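Local coordinates for ferredoxin--NADP reductase, apicoplast (PDB 3JQR), which transfers electrons between ferredoxin and NADP(H) through a bound FAD in the apicoplast and may serve the last step of isoprenoid precursor synthesis, at residues 36-41 with 114-119; 16-21 with 151-156. The protein carries 1 engineered substitution. One frame throughout, in Å; residues are numbered along the deposited sequence.

Contact 1: 36-41 with 114-119. With FAD (flavin-adenine dinucleotide), chain B.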
loop_
_atom_site.group_PDB
_atom_site.type_symbol
_atom_site.label_atom_id
_atom_site.label_comp_id
_atom_site.label_asym_id
_atom_site.label_seq_id
_atom_site.Cartn_x
_atom_site.Cartn_y
_atom_site.Cartn_z
ATOM N N TYR A 36 -2.764 3.132 19.276
ATOM C CA TYR A 36 -3.787 3.289 20.299
ATOM C C TYR A 36 -4.866 2.219 20.234
ATOM O O TYR A 36 -5.403 1.910 19.169
ATOM C CB TYR A 36 -4.442 4.671 20.217
ATOM C CG TYR A 36 -3.524 5.810 20.588
ATOM C CD1 TYR A 36 -3.026 6.664 19.616
ATOM C CD2 TYR A 36 -3.155 6.033 21.909
ATOM C CE1 TYR A 36 -2.189 7.709 19.943
ATOM C CE2 TYR A 36 -2.314 7.079 22.249
ATOM C CZ TYR A 36 -1.834 7.914 21.259
ATOM O OH TYR A 36 -0.996 8.957 21.577
ATOM N N HIS A 37 -5.168 1.660 21.397
ATOM C CA HIS A 37 -6.353 0.852 21.574
ATOM C C HIS A 37 -7.507 1.796 21.889
ATOM O O HIS A 37 -7.383 2.677 22.744
ATOM C CB HIS A 37 -6.148 -0.131 22.723
ATOM C CG HIS A 37 -7.353 -0.960 23.031
ATOM N ND1 HIS A 37 -7.788 -1.975 22.207
ATOM C CD2 HIS A 37 -8.214 -0.928 24.076
ATOM C CE1 HIS A 37 -8.867 -2.530 22.727
ATOM N NE2 HIS A 37 -9.147 -1.915 23.862
ATOM N N LEU A 38 -8.621 1.627 21.185
ATOM C CA LEU A 38 -9.795 2.453 21.423
ATOM C C LEU A 38 -10.953 1.602 21.923
ATOM O O LEU A 38 -11.322 0.609 21.294
ATOM C CB LEU A 38 -10.206 3.193 20.149
ATOM C CG LEU A 38 -9.190 4.177 19.568
ATOM C CD1 LEU A 38 -9.748 4.841 18.319
ATOM C CD2 LEU A 38 -8.800 5.220 20.603
ATOM N N GLU A 39 -11.519 1.994 23.058
ATOM C CA GLU A 39 -12.678 1.315 23.615
ATOM C C GLU A 39 -13.931 2.072 23.191
ATOM O O GLU A 39 -14.189 3.176 23.671
ATOM C CB GLU A 39 -12.576 1.286 25.140
ATOM C CG GLU A 39 -11.218 0.823 25.663
ATOM C CD GLU A 39 -11.288 -0.496 26.419
ATOM O OE1 GLU A 39 -11.728 -0.486 27.592
ATOM O OE2 GLU A 39 -10.890 -1.536 25.852
ATOM N N ILE A 40 -14.704 1.485 22.286
ATOM C CA ILE A 40 -15.844 2.192 21.715
ATOM C C ILE A 40 -17.194 1.664 22.183
ATOM O O ILE A 40 -17.491 0.474 22.070
ATOM C CB ILE A 40 -15.803 2.187 20.179
ATOM C CG1 ILE A 40 -14.476 2.762 19.683
ATOM C CG2 ILE A 40 -16.975 2.978 19.618
ATOM C CD1 ILE A 40 -14.345 2.776 18.178
ATOM N N ASN A 41 -18.005 2.576 22.705
ATOM C CA ASN A 41 -19.360 2.267 23.129
ATOM C C ASN A 41 -20.344 2.499 21.989
ATOM O O ASN A 41 -20.481 3.616 21.490
ATOM C CB ASN A 41 -19.736 3.116 24.347
ATOM C CG ASN A 41 -21.220 3.078 24.654
ATOM O OD1 ASN A 41 -21.884 2.062 24.457
ATOM N ND2 ASN A 41 -21.745 4.193 25.145
ATOM N N LEU A 114 -17.092 -2.524 21.619
ATOM C CA LEU A 114 -16.180 -3.093 20.638
ATOM C C LEU A 114 -14.847 -2.364 20.737
ATOM O O LEU A 114 -14.767 -1.283 21.325
ATOM C CB LEU A 114 -16.758 -3.011 19.220
ATOM C CG LEU A 114 -16.915 -1.652 18.539
ATOM C CD1 LEU A 114 -15.572 -1.154 18.023
ATOM C CD2 LEU A 114 -17.915 -1.764 17.401
ATOM N N SER A 115 -13.793 -2.957 20.192
ATOM C CA SER A 115 -12.497 -2.291 20.226
ATOM C C SER A 115 -11.744 -2.352 18.901
ATOM O O SER A 115 -12.094 -3.103 17.986
ATOM C CB SER A 115 -11.630 -2.805 21.381
ATOM O OG SER A 115 -11.220 -4.141 21.166
ATOM N N VAL A 116 -10.691 -1.548 18.829
ATOM C CA VAL A 116 -9.977 -1.299 17.597
ATOM C C VAL A 116 -8.554 -0.863 17.935
ATOM O O VAL A 116 -8.320 -0.226 18.962
ATOM C CB VAL A 116 -10.713 -0.212 16.774
ATOM C CG1 VAL A 116 -9.769 0.906 16.365
ATOM C CG2 VAL A 116 -11.428 -0.831 15.573
ATOM N N ALA A 117 -7.601 -1.229 17.082
ATOM C CA ALA A 117 -6.202 -0.862 17.285
ATOM C C ALA A 117 -5.683 -0.044 16.100
ATOM O O ALA A 117 -5.669 -0.522 14.966
ATOM C CB ALA A 117 -5.348 -2.105 17.497
ATOM N N ILE A 118 -5.249 1.184 16.370
ATOM C CA ILE A 118 -4.905 2.114 15.299
ATOM C C ILE A 118 -3.480 2.665 15.383
ATOM O O ILE A 118 -3.132 3.377 16.322
ATOM C CB ILE A 118 -5.903 3.290 15.257
ATOM C CG1 ILE A 118 -7.332 2.763 15.117
ATOM C CG2 ILE A 118 -5.560 4.247 14.122
ATOM C CD1 ILE A 118 -8.379 3.848 15.048
ATOM N N LYS A 119 -2.660 2.328 14.390
ATOM C CA LYS A 119 -1.314 2.879 14.285
ATOM C C LYS A 119 -1.364 4.317 13.766
ATOM O O LYS A 119 -2.103 4.621 12.830
ATOM C CB LYS A 119 -0.450 2.011 13.365
ATOM C CG LYS A 119 0.976 2.507 13.195
ATOM C CD LYS A 119 1.850 1.463 12.522
ATOM C CE LYS A 119 3.287 1.951 12.392
ATOM N NZ LYS A 119 4.140 0.986 11.641
HETATM P PA FAD B . -3.803 8.544 4.777
HETATM O O1A FAD B . -4.824 7.676 4.151
HETATM O O2A FAD B . -4.024 10.004 4.820
HETATM O O5B FAD B . -2.392 8.256 4.066
HETATM C C5B FAD B . -1.814 6.949 4.128
HETATM C C4B FAD B . -1.228 6.536 2.773
HETATM O O4B FAD B . -2.259 6.554 1.747
HETATM C C3B FAD B . -0.198 7.575 2.341
HETATM O O3B FAD B . 1.089 7.206 2.848
HETATM C C2B FAD B . -0.217 7.428 0.828
HETATM O O2B FAD B . 0.585 6.304 0.446
HETATM C C1B FAD B . -1.690 7.126 0.527
HETATM N N9A FAD B . -2.454 8.360 0.173
HETATM C C8A FAD B . -2.548 9.466 0.915
HETATM N N7A FAD B . -3.316 10.357 0.285
HETATM C C5A FAD B . -3.713 9.816 -0.861
HETATM C C6A FAD B . -4.509 10.262 -1.908
HETATM N N6A FAD B . -5.051 11.476 -1.873
HETATM N N1A FAD B . -4.723 9.449 -2.954
HETATM C C2A FAD B . -4.185 8.239 -2.993
HETATM N N3A FAD B . -3.420 7.788 -2.009
HETATM C C4A FAD B . -3.167 8.549 -0.935
HETATM N N1 FAD B . -4.809 0.342 10.223
HETATM C C2 FAD B . -4.561 0.235 11.599
HETATM O O2 FAD B . -3.795 1.015 12.167
HETATM N N3 FAD B . -5.198 -0.768 12.330
HETATM C C4 FAD B . -6.071 -1.656 11.694
HETATM O O4 FAD B . -6.628 -2.536 12.347
HETATM C C4X FAD B . -6.313 -1.555 10.329
HETATM N N5 FAD B . -7.189 -2.453 9.693
HETATM C C5X FAD B . -7.396 -2.379 8.306
HETATM C C6 FAD B . -8.218 -3.294 7.655
HETATM C C7 FAD B . -8.412 -3.198 6.278
HETATM C C7M FAD B . -9.312 -4.205 5.560
HETATM C C8 FAD B . -7.787 -2.185 5.555
HETATM C C8M FAD B . -7.995 -2.071 4.045
HETATM C C9 FAD B . -6.966 -1.274 6.205
HETATM C C9A FAD B . -6.774 -1.375 7.577
HETATM N N10 FAD B . -5.946 -0.458 8.224
HETATM C C10 FAD B . -5.687 -0.561 9.595
HETATM C "C1'" FAD B . -5.391 0.668 7.466
HETATM C "C2'" FAD B . -6.071 1.935 7.960
HETATM O "O2'" FAD B . -7.163 2.233 7.090
HETATM C "C3'" FAD B . -5.082 3.095 7.988
HETATM O "O3'" FAD B . -5.290 3.903 9.154
HETATM C "C4'" FAD B . -5.284 3.942 6.750
HETATM O "O4'" FAD B . -5.014 3.148 5.588
HETATM C "C5'" FAD B . -4.394 5.184 6.797
HETATM O "O5'" FAD B . -5.221 6.345 6.813
HETATM P P FAD B . -4.665 7.754 7.338
HETATM O O1P FAD B . -5.736 8.761 7.166
HETATM O O2P FAD B . -4.035 7.589 8.659
HETATM O O3P FAD B . -3.491 8.047 6.268
#
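Tyr36 and Ile118 open an antiparallel ladder between strands 36-41 and 114-119, whose axes run 4.8 Å apart at closest approach. Their backbones bond both ways, and Ile40 and Leu114 do the same at the far end. In the middle Leu38 N meets Val116 O at 2.9 Å, while the return bond from Val116 N to Leu38 O is weak. Tyr36, Leu38, Ile40, Leu114, Val116 and Ile118 share one face. There Leu38 CD1 lies 3.7 Å from Ile118 CD1, the two side chains crossing at a slant. Leu114 runs beside Ile40, and its CD1 touches Ile40 CB at 4.0 Å. Strands 53-56 and 101-104 cover Val116 and Ile118. On the other face His37 and Ser115 are neighbours. With CG anti to the backbone N and beside the carbonyl carbon (chi1 177°), the His37 ring heads along its own strand toward Glu39. There NE2 gives a hydrogen bond to Glu39 OE2 (2.7 Å), in the ring plane and on the anti side of the carboxylate. ND1 pairs with the Tyr225 hydroxyl, so both ring nitrogens are held. Ser115 OG bonds to Ser106 OG. The outer edge of strand 114-119 grips the flavin: FAD N3 donates to Ala117 O (2.7 Å), and Lys119 N donates to FAD O2 (2.8 Å). This paired backbone recognition of the pyrimidine end of the isoalloxazine belongs to the FAD-binding beta-barrel of the ferredoxin-NADP reductase family.

Contact 2: 16-21 with 151-156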
loop_
_atom_site.group_PDB
_atom_site.type_symbol
_atom_site.label_atom_id
_atom_site.label_comp_id
_atom_site.label_asym_id
_atom_site.label_seq_id
_atom_site.Cartn_x
_atom_site.Cartn_y
_atom_site.Cartn_z
ATOM N N LEU A 16 -23.261 4.991 12.377
ATOM C CA LEU A 16 -23.665 4.688 13.738
ATOM C C LEU A 16 -22.892 5.572 14.709
ATOM O O LEU A 16 -21.665 5.514 14.778
ATOM C CB LEU A 16 -23.425 3.206 14.037
ATOM C CG LEU A 16 -24.124 2.578 15.249
ATOM C CD1 LEU A 16 -23.232 2.613 16.488
ATOM C CD2 LEU A 16 -25.471 3.244 15.512
ATOM N N LYS A 17 -23.619 6.403 15.445
ATOM C CA LYS A 17 -23.008 7.334 16.383
ATOM C C LYS A 17 -22.560 6.600 17.642
ATOM O O LYS A 17 -23.345 5.882 18.263
ATOM C CB LYS A 17 -23.997 8.447 16.732
ATOM C CG LYS A 17 -23.429 9.552 17.597
ATOM C CD LYS A 17 -24.519 10.531 17.984
ATOM C CE LYS A 17 -24.043 11.498 19.052
ATOM N NZ LYS A 17 -25.195 12.206 19.681
ATOM N N CYS A 18 -21.293 6.779 18.007
ATOM C CA CYS A 18 -20.712 6.076 19.145
ATOM C C CYS A 18 -19.902 7.001 20.038
ATOM O O CYS A 18 -19.737 8.185 19.749
ATOM C CB CYS A 18 -19.815 4.931 18.671
ATOM S SG CYS A 18 -20.627 3.750 17.583
ATOM N N LYS A 19 -19.380 6.438 21.120
ATOM C CA LYS A 19 -18.654 7.208 22.107
ATOM C C LYS A 19 -17.365 6.478 22.464
ATOM O O LYS A 19 -17.343 5.251 22.562
ATOM C CB LYS A 19 -19.529 7.390 23.350
ATOM C CG LYS A 19 -19.286 8.669 24.138
ATOM C CD LYS A 19 -20.581 9.126 24.806
ATOM C CE LYS A 19 -20.332 10.170 25.882
ATOM N NZ LYS A 19 -19.745 9.569 27.115
ATOM N N ILE A 20 -16.292 7.239 22.640
ATOM C CA ILE A 20 -15.019 6.690 23.081
ATOM C C ILE A 20 -15.013 6.608 24.603
ATOM O O ILE A 20 -15.203 7.617 25.281
ATOM C CB ILE A 20 -13.846 7.580 22.632
ATOM C CG1 ILE A 20 -13.731 7.589 21.106
ATOM C CG2 ILE A 20 -12.543 7.110 23.262
ATOM C CD1 ILE A 20 -13.228 6.291 20.523
ATOM N N VAL A 21 -14.809 5.408 25.140
ATOM C CA VAL A 21 -14.718 5.233 26.587
ATOM C C VAL A 21 -13.272 5.104 27.050
ATOM O O VAL A 21 -12.926 5.528 28.152
ATOM C CB VAL A 21 -15.530 4.019 27.082
ATOM C CG1 VAL A 21 -16.994 4.388 27.242
ATOM C CG2 VAL A 21 -15.363 2.840 26.142
ATOM N N ILE A 151 -17.829 9.439 17.931
ATOM C CA ILE A 151 -17.135 8.815 16.818
ATOM C C ILE A 151 -18.166 8.077 15.980
ATOM O O ILE A 151 -19.074 7.447 16.522
ATOM C CB ILE A 151 -16.043 7.846 17.306
ATOM C CG1 ILE A 151 -15.123 7.449 16.150
ATOM C CG2 ILE A 151 -16.670 6.623 17.964
ATOM C CD1 ILE A 151 -13.854 6.751 16.595
ATOM N N TYR A 152 -18.037 8.162 14.662
ATOM C CA TYR A 152 -19.069 7.634 13.779
ATOM C C TYR A 152 -18.584 6.458 12.945
ATOM O O TYR A 152 -17.565 6.543 12.262
ATOM C CB TYR A 152 -19.634 8.755 12.905
ATOM C CG TYR A 152 -20.297 9.838 13.723
ATOM C CD1 TYR A 152 -19.540 10.810 14.365
ATOM C CD2 TYR A 152 -21.677 9.874 13.875
ATOM C CE1 TYR A 152 -20.139 11.797 15.124
ATOM C CE2 TYR A 152 -22.290 10.859 14.634
ATOM C CZ TYR A 152 -21.514 11.818 15.256
ATOM O OH TYR A 152 -22.110 12.803 16.012
ATOM N N LEU A 153 -19.330 5.360 13.004
ATOM C CA LEU A 153 -18.884 4.107 12.412
ATOM C C LEU A 153 -19.766 3.616 11.272
ATOM O O LEU A 153 -20.987 3.767 11.299
ATOM C CB LEU A 153 -18.783 3.020 13.486
ATOM C CG LEU A 153 -17.704 3.207 14.553
ATOM C CD1 LEU A 153 -17.822 2.140 15.629
ATOM C CD2 LEU A 153 -16.325 3.172 13.918
ATOM N N THR A 154 -19.122 3.022 10.272
ATOM C CA THR A 154 -19.802 2.347 9.183
ATOM C C THR A 154 -19.460 0.866 9.287
ATOM O O THR A 154 -18.399 0.511 9.799
ATOM C CB THR A 154 -19.312 2.863 7.816
ATOM O OG1 THR A 154 -17.996 2.356 7.553
ATOM C CG2 THR A 154 -19.274 4.384 7.794
ATOM N N GLY A 155 -20.349 -0.002 8.813
ATOM C CA GLY A 155 -20.060 -1.434 8.796
ATOM C C GLY A 155 -21.251 -2.316 9.123
ATOM O O GLY A 155 -22.391 -1.854 9.135
ATOM N N ALA A 156 -20.989 -3.595 9.381
ATOM C CA ALA A 156 -19.637 -4.142 9.345
ATOM C C ALA A 156 -19.140 -4.349 7.913
ATOM O O ALA A 156 -19.930 -4.372 6.968
ATOM C CB ALA A 156 -19.583 -5.453 10.119
#
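Cys18 and Ile151 form the tight end of this contact. Cys18 N bonds to Ile151 O at 2.8 Å, and Ile151 N returns a bond to Cys18 O. The side chains meet on the same face, with Cys18 CB 3.6 Å from Ile151 CG2. Cys18 SG is set anti to its carbonyl carbon (chi1 -56°) and packs on Leu153 CD1 at 3.8 Å. Past the Cys18-Ile151 pair, Ile20 CD1 touches Ile151 CD1 at 4.0 Å as the two side chains cross. Ile40 of strand 35-41 packs on Cys18, Ile20 and Ile151, and Ile56 and Cys54 of strand 53-56 close over Leu153. Cys18, Ile151 and Leu153, the buried part of this face, together with Ile20, look into the interior of the antiparallel FAD-binding barrel, in which strand 150-157 sits between 16-25 and 53-56. The directions of the two segments are 132° apart. Between them pairing runs from Leu16 with Leu153 to Cys18 with Ile151. Farther along, the backbone of Ile20 bonds to Asn148 and Asp149, just before 151-156. Leu16 N bonds to Leu153 O (2.8 Å), and Leu153 N bonds back to Leu16 O. The opposite face is looser and nearer solvent. There Lys17 and Tyr152 lie side by side, pointing the same way. The extended lysine chain runs along the ring, with CG 3.4 Å from Tyr152 CE2 and CE 3.8 Å from Tyr152 OH. These are contacts of methylenes, approaching the ring obliquely. Tyr60 stacks on the same ring. The ammonium of Lys17 makes a long, weak ion pair with Asp150, whereas that of Lys19 is hydrogen-bonded to Asn148 OD1.

How the contacts relate
From the N terminus the chain first lays down strand 16-25, then turns back into its neighbour, strand 35-41. Contact 1 closes a loop of 72 residues when strand 114-119 joins the far side of 35-41. Strands 53-56 and 101-104 are made inside that loop. Helix 137-143 follows, and strand 150-157 then returns to strand 16-25 in contact 2. The loop of contact 1 is thus nested within that of contact 2. Their centres are 11 Å apart, and the contacts touch through the neighbouring strands 16-25 and 35-41: Asn41 N probably bonds to Lys19 O (2.8 Å). Together they join 150-157, 16-25, 35-41 and 114-119 in order across one sheet.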